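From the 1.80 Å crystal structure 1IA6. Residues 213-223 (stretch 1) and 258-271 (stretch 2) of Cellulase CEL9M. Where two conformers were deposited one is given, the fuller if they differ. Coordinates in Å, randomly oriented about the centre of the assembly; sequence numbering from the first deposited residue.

Stretch 1 (213-223) LAWAATWLYTA
Stretch 2 258-271: DMYVPAALRLAQIT

The backbones come closest at W215 and A263, CA to CA 4.7 Å. Here A263 CB lies 4.2 Å from both A214 CB and W215 CB. W215 (chi1 t, chi2 -109°) leaves its helix sideways, but its ring reaches stretch 2. M259, with all three chi angles m, sets its methyl over one face of that ring. M259 CE is 3.4 Å from W215 CE2 and makes a CH-pi contact with the five-membered ring of W215, 3.6 Å from its centroid. W215 CZ3 touches P262 CB at 3.7 Å and R266 CD at 3.8 Å.

These contacts join two helices of Cellulase CEL9M that pack side by side, running in broadly the same direction. Stretch 1 is helical throughout, 213-223. Stretch 2 is helical from 260 to 271, with M259 at the N-cap position. The axes approach to 8.7 Å and their N-to-C directions differ by 35°. Phi and psi stay near -65° and -40° along most of both helices.

Toward the C-terminal ends, T218 CG2 meets L267 CD2 at 3.9 Å. T218 CB is 3.9 Å from I270 CD1. I270 (chi1 m, chi2 t) also places CG2 3.7 Å from CE2 of Y221 (chi1 t, chi2 69°).

The polar edge centres on R266, whose CA is 6.8 Å from T218 CA. Its side chain (chi1 m, chi2 -141°, chi3 p, chi4 -131°) sits among W215, T218, W219 and T222. The guanidinium lies flat on W219 (chi1 m, chi2 112°), planes at 7°; R266 CZ is 3.5 Å from the centroid of the W219 six-membered ring, a cation-pi contact over its face. The stacked orientation leaves the guanidinium edge free for hydrogen bonds. R266 NH2 donates to T222 OG1 at 3.1 Å (T222 chi1 m). R266 NH1 donates weakly to T218 OG1 at 3.2 Å. T218 (chi1 p) in turn donates from OG1 to W215 O at 2.8 Å, within its own helix.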

ATOM      1  N   LEU A 213       3.228  15.223  -4.288  1.00  7.34           N
ATOM      2  CA  LEU A 213       4.442  15.950  -4.645  1.00  8.86           C
ATOM      3  C   LEU A 213       5.233  16.328  -3.396  1.00  9.30           C
ATOM      4  O   LEU A 213       6.456  16.186  -3.358  1.00  8.74           O
ATOM      5  CB  LEU A 213       4.102  17.221  -5.428  1.00  8.62           C
ATOM      6  CG  LEU A 213       3.773  17.052  -6.912  1.00  9.72           C
ATOM      7  CD1 LEU A 213       3.246  18.367  -7.466  1.00 11.35           C
ATOM      8  CD2 LEU A 213       5.019  16.616  -7.674  1.00 10.90           C
ATOM      9  N   ALA A 214       4.529  16.813  -2.376  1.00  8.38           N
ATOM     10  CA  ALA A 214       5.167  17.219  -1.125  1.00  9.45           C
ATOM     11  C   ALA A 214       5.821  16.011  -0.468  1.00  8.42           C
ATOM     12  O   ALA A 214       6.961  16.075  -0.015  1.00  8.64           O
ATOM     13  CB  ALA A 214       4.136  17.830  -0.189  1.00 10.04           C
ATOM     14  N   TRP A 215       5.080  14.912  -0.417  1.00  8.69           N
ATOM     15  CA  TRP A 215       5.558  13.660   0.159  1.00  7.14           C
ATOM     16  C   TRP A 215       6.830  13.176  -0.551  1.00  7.70           C
ATOM     17  O   TRP A 215       7.831  12.868   0.098  1.00  8.21           O
ATOM     18  CB  TRP A 215       4.422  12.628   0.060  1.00  9.29           C
ATOM     19  CG  TRP A 215       4.772  11.184   0.264  1.00  7.09           C
ATOM     20  CD1 TRP A 215       4.794  10.207  -0.696  1.00  9.62           C
ATOM     21  CD2 TRP A 215       5.028  10.520   1.512  1.00  9.59           C
ATOM     22  NE1 TRP A 215       5.035   8.981  -0.124  1.00  8.65           N
ATOM     23  CE2 TRP A 215       5.183   9.143   1.228  1.00  8.64           C
ATOM     24  CE3 TRP A 215       5.137  10.953   2.840  1.00  9.26           C
ATOM     25  CZ2 TRP A 215       5.441   8.196   2.225  1.00  9.33           C
ATOM     26  CZ3 TRP A 215       5.394  10.008   3.832  1.00  9.36           C
ATOM     27  CH2 TRP A 215       5.541   8.645   3.517  1.00  8.61           C
ATOM     28  N   ALA A 216       6.796  13.123  -1.880  1.00  7.04           N
ATOM     29  CA  ALA A 216       7.954  12.681  -2.651  1.00  9.00           C
ATOM     30  C   ALA A 216       9.141  13.612  -2.425  1.00  8.07           C
ATOM     31  O   ALA A 216      10.285  13.168  -2.346  1.00  9.51           O
ATOM     32  CB  ALA A 216       7.606  12.628  -4.137  1.00  7.37           C
ATOM     33  N   ALA A 217       8.854  14.906  -2.314  1.00  8.42           N
ATOM     34  CA  ALA A 217       9.890  15.906  -2.097  1.00  8.44           C
ATOM     35  C   ALA A 217      10.599  15.723  -0.756  1.00  9.13           C
ATOM     36  O   ALA A 217      11.815  15.886  -0.673  1.00  9.73           O
ATOM     37  CB  ALA A 217       9.285  17.311  -2.188  1.00  7.53           C
ATOM     38  N   THR A 218       9.854  15.377   0.294  1.00  8.97           N
ATOM     39  CA  THR A 218      10.488  15.195   1.596  1.00  8.73           C
ATOM     40  C   THR A 218      11.468  14.023   1.573  1.00  9.15           C
ATOM     41  O   THR A 218      12.500  14.064   2.242  1.00  9.12           O
ATOM     42  CB  THR A 218       9.462  14.974   2.742  1.00  8.43           C
ATOM     43  OG1 THR A 218       8.790  13.723   2.570  1.00 10.26           O
ATOM     44  CG2 THR A 218       8.441  16.109   2.773  1.00  8.38           C
ATOM     45  N   TRP A 219      11.160  12.985   0.803  1.00  7.95           N
ATOM     46  CA  TRP A 219      12.061  11.839   0.730  1.00  8.54           C
ATOM     47  C   TRP A 219      13.312  12.171  -0.077  1.00  8.62           C
ATOM     48  O   TRP A 219      14.411  11.742   0.270  1.00  9.35           O
ATOM     49  CB  TRP A 219      11.337  10.619   0.152  1.00  7.09           C
ATOM     50  CG  TRP A 219      10.404  10.027   1.158  1.00  6.47           C
ATOM     51  CD1 TRP A 219       9.039  10.018   1.112  1.00  8.36           C
ATOM     52  CD2 TRP A 219      10.768   9.444   2.415  1.00  7.45           C
ATOM     53  NE1 TRP A 219       8.531   9.472   2.267  1.00  9.88           N
ATOM     54  CE2 TRP A 219       9.571   9.112   3.085  1.00  8.09           C
ATOM     55  CE3 TRP A 219      11.994   9.174   3.045  1.00  8.49           C
ATOM     56  CZ2 TRP A 219       9.559   8.523   4.356  1.00 10.60           C
ATOM     57  CZ3 TRP A 219      11.984   8.590   4.310  1.00  9.72           C
ATOM     58  CH2 TRP A 219      10.772   8.272   4.952  1.00  9.79           C
ATOM     59  N   LEU A 220      13.154  12.942  -1.147  1.00  7.64           N
ATOM     60  CA  LEU A 220      14.313  13.319  -1.942  1.00  9.34           C
ATOM     61  C   LEU A 220      15.235  14.182  -1.085  1.00  9.95           C
ATOM     62  O   LEU A 220      16.453  14.159  -1.257  1.00 11.38           O
ATOM     63  CB  LEU A 220      13.877  14.053  -3.214  1.00  8.59           C
ATOM     64  CG  LEU A 220      13.421  13.072  -4.306  1.00 10.16           C
ATOM     65  CD1 LEU A 220      12.670  13.802  -5.407  1.00 13.17           C
ATOM     66  CD2 LEU A 220      14.637  12.346  -4.863  1.00 12.28           C
ATOM     67  N   TYR A 221      14.661  14.936  -0.150  1.00 10.92           N
ATOM     68  CA  TYR A 221      15.483  15.755   0.736  1.00 12.21           C
ATOM     69  C   TYR A 221      16.278  14.839   1.666  1.00 11.82           C
ATOM     70  O   TYR A 221      17.480  15.006   1.843  1.00 11.27           O
ATOM     71  CB  TYR A 221      14.627  16.694   1.588  1.00 12.92           C
ATOM     72  CG  TYR A 221      15.444  17.415   2.641  1.00 13.42           C
ATOM     73  CD1 TYR A 221      16.384  18.380   2.280  1.00 14.52           C
ATOM     74  CD2 TYR A 221      15.314  17.094   3.993  1.00 14.75           C
ATOM     75  CE1 TYR A 221      17.179  19.010   3.244  1.00 16.84           C
ATOM     76  CE2 TYR A 221      16.103  17.715   4.964  1.00 15.10           C
ATOM     77  CZ  TYR A 221      17.032  18.670   4.583  1.00 16.87           C
ATOM     78  OH  TYR A 221      17.809  19.285   5.540  1.00 17.01           O
ATOM     79  N   THR A 222      15.596  13.872   2.267  1.00 11.08           N
ATOM     80  CA  THR A 222      16.255  12.942   3.176  1.00 12.01           C
ATOM     81  C   THR A 222      17.414  12.210   2.494  1.00 13.38           C
ATOM     82  O   THR A 222      18.447  11.954   3.108  1.00 13.21           O
ATOM     83  CB  THR A 222      15.257  11.899   3.718  1.00 12.67           C
ATOM     84  OG1 THR A 222      14.217  12.567   4.447  1.00 12.12           O
ATOM     85  CG2 THR A 222      15.960  10.908   4.641  1.00 11.37           C
ATOM     86  N   ALA A 223      17.248  11.893   1.215  1.00 12.72           N
ATOM     87  CA  ALA A 223      18.281  11.174   0.482  1.00 13.27           C
ATOM     88  C   ALA A 223      19.406  12.043  -0.070  1.00 13.52           C
ATOM     89  O   ALA A 223      20.533  11.574  -0.199  1.00 14.19           O
ATOM     90  CB  ALA A 223      17.647  10.382  -0.661  1.00 13.83           C
ATOM     91  N   ASP A 258      -5.161  10.141  -0.567  1.00  8.17           N
ATOM     92  CA  ASP A 258      -4.875  11.226   0.369  1.00  9.52           C
ATOM     93  C   ASP A 258      -3.609  10.996   1.187  1.00  8.09           C
ATOM     94  O   ASP A 258      -3.583  10.167   2.097  1.00  7.39           O
ATOM     95  CB  ASP A 258      -6.089  11.415   1.293  1.00 12.45           C
ATOM     96  CG  ASP A 258      -5.886  12.507   2.330  1.00 15.32           C
ATOM     97  OD1 ASP A 258      -4.941  13.310   2.195  1.00 17.32           O
ATOM     98  OD2 ASP A 258      -6.689  12.562   3.282  1.00 21.02           O
ATOM     99  N   MET A 259      -2.555  11.736   0.854  1.00  8.60           N
ATOM    100  CA  MET A 259      -1.286  11.614   1.559  1.00  8.03           C
ATOM    101  C   MET A 259      -0.925  12.893   2.306  1.00  9.02           C
ATOM    102  O   MET A 259       0.235  13.108   2.650  1.00  8.47           O
ATOM    103  CB  MET A 259      -0.167  11.256   0.574  1.00  8.72           C
ATOM    104  CG  MET A 259      -0.225   9.820   0.071  1.00  8.80           C
ATOM    105  SD  MET A 259       0.036   8.633   1.402  1.00 10.16           S
ATOM    106  CE  MET A 259       1.828   8.684   1.535  1.00 12.35           C
ATOM    107  N   TYR A 260      -1.921  13.736   2.567  1.00  9.23           N
ATOM    108  CA  TYR A 260      -1.683  14.989   3.277  1.00  9.99           C
ATOM    109  C   TYR A 260      -1.173  14.820   4.702  1.00 11.47           C
ATOM    110  O   TYR A 260      -0.333  15.599   5.151  1.00 11.70           O
ATOM    111  CB  TYR A 260      -2.952  15.847   3.280  1.00 10.02           C
ATOM    112  CG  TYR A 260      -3.171  16.567   1.972  1.00 11.36           C
ATOM    113  CD1 TYR A 260      -2.377  17.658   1.617  1.00 13.28           C
ATOM    114  CD2 TYR A 260      -4.129  16.126   1.060  1.00 12.60           C
ATOM    115  CE1 TYR A 260      -2.530  18.288   0.383  1.00 14.49           C
ATOM    116  CE2 TYR A 260      -4.287  16.749  -0.176  1.00 12.20           C
ATOM    117  CZ  TYR A 260      -3.485  17.826  -0.506  1.00 12.89           C
ATOM    118  OH  TYR A 260      -3.628  18.435  -1.729  1.00 15.15           O
ATOM    119  N   VAL A 261      -1.665  13.811   5.418  1.00 11.26           N
ATOM    120  CA  VAL A 261      -1.219  13.598   6.792  1.00 12.21           C
ATOM    121  C   VAL A 261       0.237  13.120   6.829  1.00 11.76           C
ATOM    122  O   VAL A 261       1.055  13.663   7.572  1.00 12.01           O
ATOM    123  CB  VAL A 261      -2.139  12.596   7.532  1.00 12.44           C
ATOM    124  CG1 VAL A 261      -1.648  12.385   8.958  1.00 14.50           C
ATOM    125  CG2 VAL A 261      -3.565  13.127   7.547  1.00 14.83           C
ATOM    126  N   PRO A 262       0.581  12.094   6.034  1.00  9.93           N
ATOM    127  CA  PRO A 262       1.974  11.632   6.047  1.00  9.63           C
ATOM    128  C   PRO A 262       2.931  12.757   5.635  1.00 10.39           C
ATOM    129  O   PRO A 262       4.008  12.917   6.214  1.00 10.09           O
ATOM    130  CB  PRO A 262       1.965  10.490   5.036  1.00 10.88           C
ATOM    131  CG  PRO A 262       0.600   9.918   5.198  1.00 11.57           C
ATOM    132  CD  PRO A 262      -0.279  11.148   5.299  1.00  9.67           C
ATOM    133  N   ALA A 263       2.533  13.538   4.635  1.00  8.73           N
ATOM    134  CA  ALA A 263       3.376  14.632   4.163  1.00 10.14           C
ATOM    135  C   ALA A 263       3.562  15.674   5.261  1.00 10.27           C
ATOM    136  O   ALA A 263       4.665  16.181   5.455  1.00  9.59           O
ATOM    137  CB  ALA A 263       2.771  15.276   2.916  1.00  9.49           C
ATOM    138  N   ALA A 264       2.489  15.984   5.983  1.00  9.67           N
ATOM    139  CA  ALA A 264       2.566  16.959   7.067  1.00 10.43           C
ATOM    140  C   ALA A 264       3.446  16.426   8.194  1.00  9.47           C
ATOM    141  O   ALA A 264       4.197  17.178   8.813  1.00 10.15           O
ATOM    142  CB  ALA A 264       1.173  17.276   7.598  1.00  9.25           C
ATOM    143  N   LEU A 265       3.353  15.129   8.467  1.00  9.62           N
ATOM    144  CA  LEU A 265       4.169  14.531   9.519  1.00 10.63           C
ATOM    145  C   LEU A 265       5.658  14.722   9.217  1.00 10.63           C
ATOM    146  O   LEU A 265       6.427  15.140  10.085  1.00 10.26           O
ATOM    147  CB  LEU A 265       3.860  13.036   9.656  1.00 11.11           C
ATOM    148  CG  LEU A 265       4.707  12.226  10.644  1.00 14.51           C
ATOM    149  CD1 LEU A 265       4.497  12.737  12.061  1.00 17.30           C
ATOM    150  CD2 LEU A 265       4.314  10.758  10.561  1.00 16.57           C
ATOM    151  N   ARG A 266       6.064  14.427   7.984  1.00  9.63           N
ATOM    152  CA  ARG A 266       7.466  14.568   7.610  1.00 10.43           C
ATOM    153  C   ARG A 266       7.923  16.026   7.587  1.00 11.01           C
ATOM    154  O   ARG A 266       9.061  16.329   7.958  1.00 10.92           O
ATOM    155  CB  ARG A 266       7.734  13.917   6.246  1.00 11.60           C
ATOM    156  CG  ARG A 266       7.426  12.425   6.208  1.00 13.03           C
ATOM    157  CD  ARG A 266       8.467  11.670   5.391  1.00 13.77           C
ATOM    158  NE  ARG A 266       9.724  11.530   6.122  1.00 13.93           N
ATOM    159  CZ  ARG A 266      10.923  11.814   5.621  1.00 14.65           C
ATOM    160  NH1 ARG A 266      11.041  12.260   4.381  1.00 14.04           N
ATOM    161  NH2 ARG A 266      12.009  11.648   6.364  1.00 14.96           N
ATOM    162  N   LEU A 267       7.046  16.927   7.157  1.00 10.71           N
ATOM    163  CA  LEU A 267       7.397  18.344   7.114  1.00 11.63           C
ATOM    164  C   LEU A 267       7.539  18.926   8.519  1.00 12.44           C
ATOM    165  O   LEU A 267       8.348  19.829   8.744  1.00 12.09           O
ATOM    166  CB  LEU A 267       6.359  19.132   6.306  1.00 12.43           C
ATOM    167  CG  LEU A 267       6.542  19.041   4.787  1.00 11.74           C
ATOM    168  CD1 LEU A 267       5.438  19.821   4.075  1.00 12.23           C
ATOM    169  CD2 LEU A 267       7.913  19.597   4.407  1.00 12.06           C
ATOM    170  N   ALA A 268       6.761  18.409   9.465  1.00 13.27           N
ATOM    171  CA  ALA A 268       6.853  18.882  10.843  1.00 14.20           C
ATOM    172  C   ALA A 268       8.221  18.488  11.383  1.00 15.00           C
ATOM    173  O   ALA A 268       8.887  19.268  12.059  1.00 14.93           O
ATOM    174  CB  ALA A 268       5.755  18.251  11.699  1.00 14.01           C
ATOM    175  N   GLN A 269       8.637  17.269  11.056  0.50 15.70           N
ATOM    176  CA  GLN A 269       9.918  16.725  11.497  0.50 16.53           C
ATOM    177  C   GLN A 269      11.099  17.458  10.873  0.50 15.99           C
ATOM    178  O   GLN A 269      12.082  17.767  11.549  0.50 15.54           O
ATOM    179  CB  GLN A 269       9.987  15.240  11.132  0.50 19.53           C
ATOM    180  CG  GLN A 269      11.225  14.513  11.622  0.50 24.41           C
ATOM    181  CD  GLN A 269      11.184  13.032  11.294  0.50 26.90           C
ATOM    182  OE1 GLN A 269      10.113  12.464  11.070  0.50 29.57           O
ATOM    183  NE2 GLN A 269      12.348  12.395  11.281  0.50 28.25           N
ATOM    184  N   ILE A 270      10.986  17.740   9.581  1.00 13.33           N
ATOM    185  CA  ILE A 270      12.037  18.413   8.829  1.00 14.05           C
ATOM    186  C   ILE A 270      12.133  19.931   8.999  1.00 14.92           C
ATOM    187  O   ILE A 270      13.237  20.475   9.072  1.00 15.83           O
ATOM    188  CB  ILE A 270      11.887  18.090   7.323  1.00 13.27           C
ATOM    189  CG1 ILE A 270      12.049  16.583   7.107  1.00 14.14           C
ATOM    190  CG2 ILE A 270      12.910  18.860   6.501  1.00 13.53           C
ATOM    191  CD1 ILE A 270      11.717  16.133   5.700  1.00 14.88           C
ATOM    192  N   THR A 271      10.992  20.610   9.062  1.00 15.27           N
ATOM    193  CA  THR A 271      10.972  22.068   9.184  1.00 15.02           C
ATOM    194  C   THR A 271      10.707  22.585  10.592  1.00 17.36           C
ATOM    195  O   THR A 271      11.069  23.714  10.919  1.00 18.42           O
ATOM    196  CB  THR A 271       9.905  22.686   8.270  1.00 15.32           C
ATOM    197  OG1 THR A 271       8.604  22.409   8.807  1.00 11.96           O
ATOM    198  CG2 THR A 271      10.002  22.110   6.868  1.00 16.39           C
TER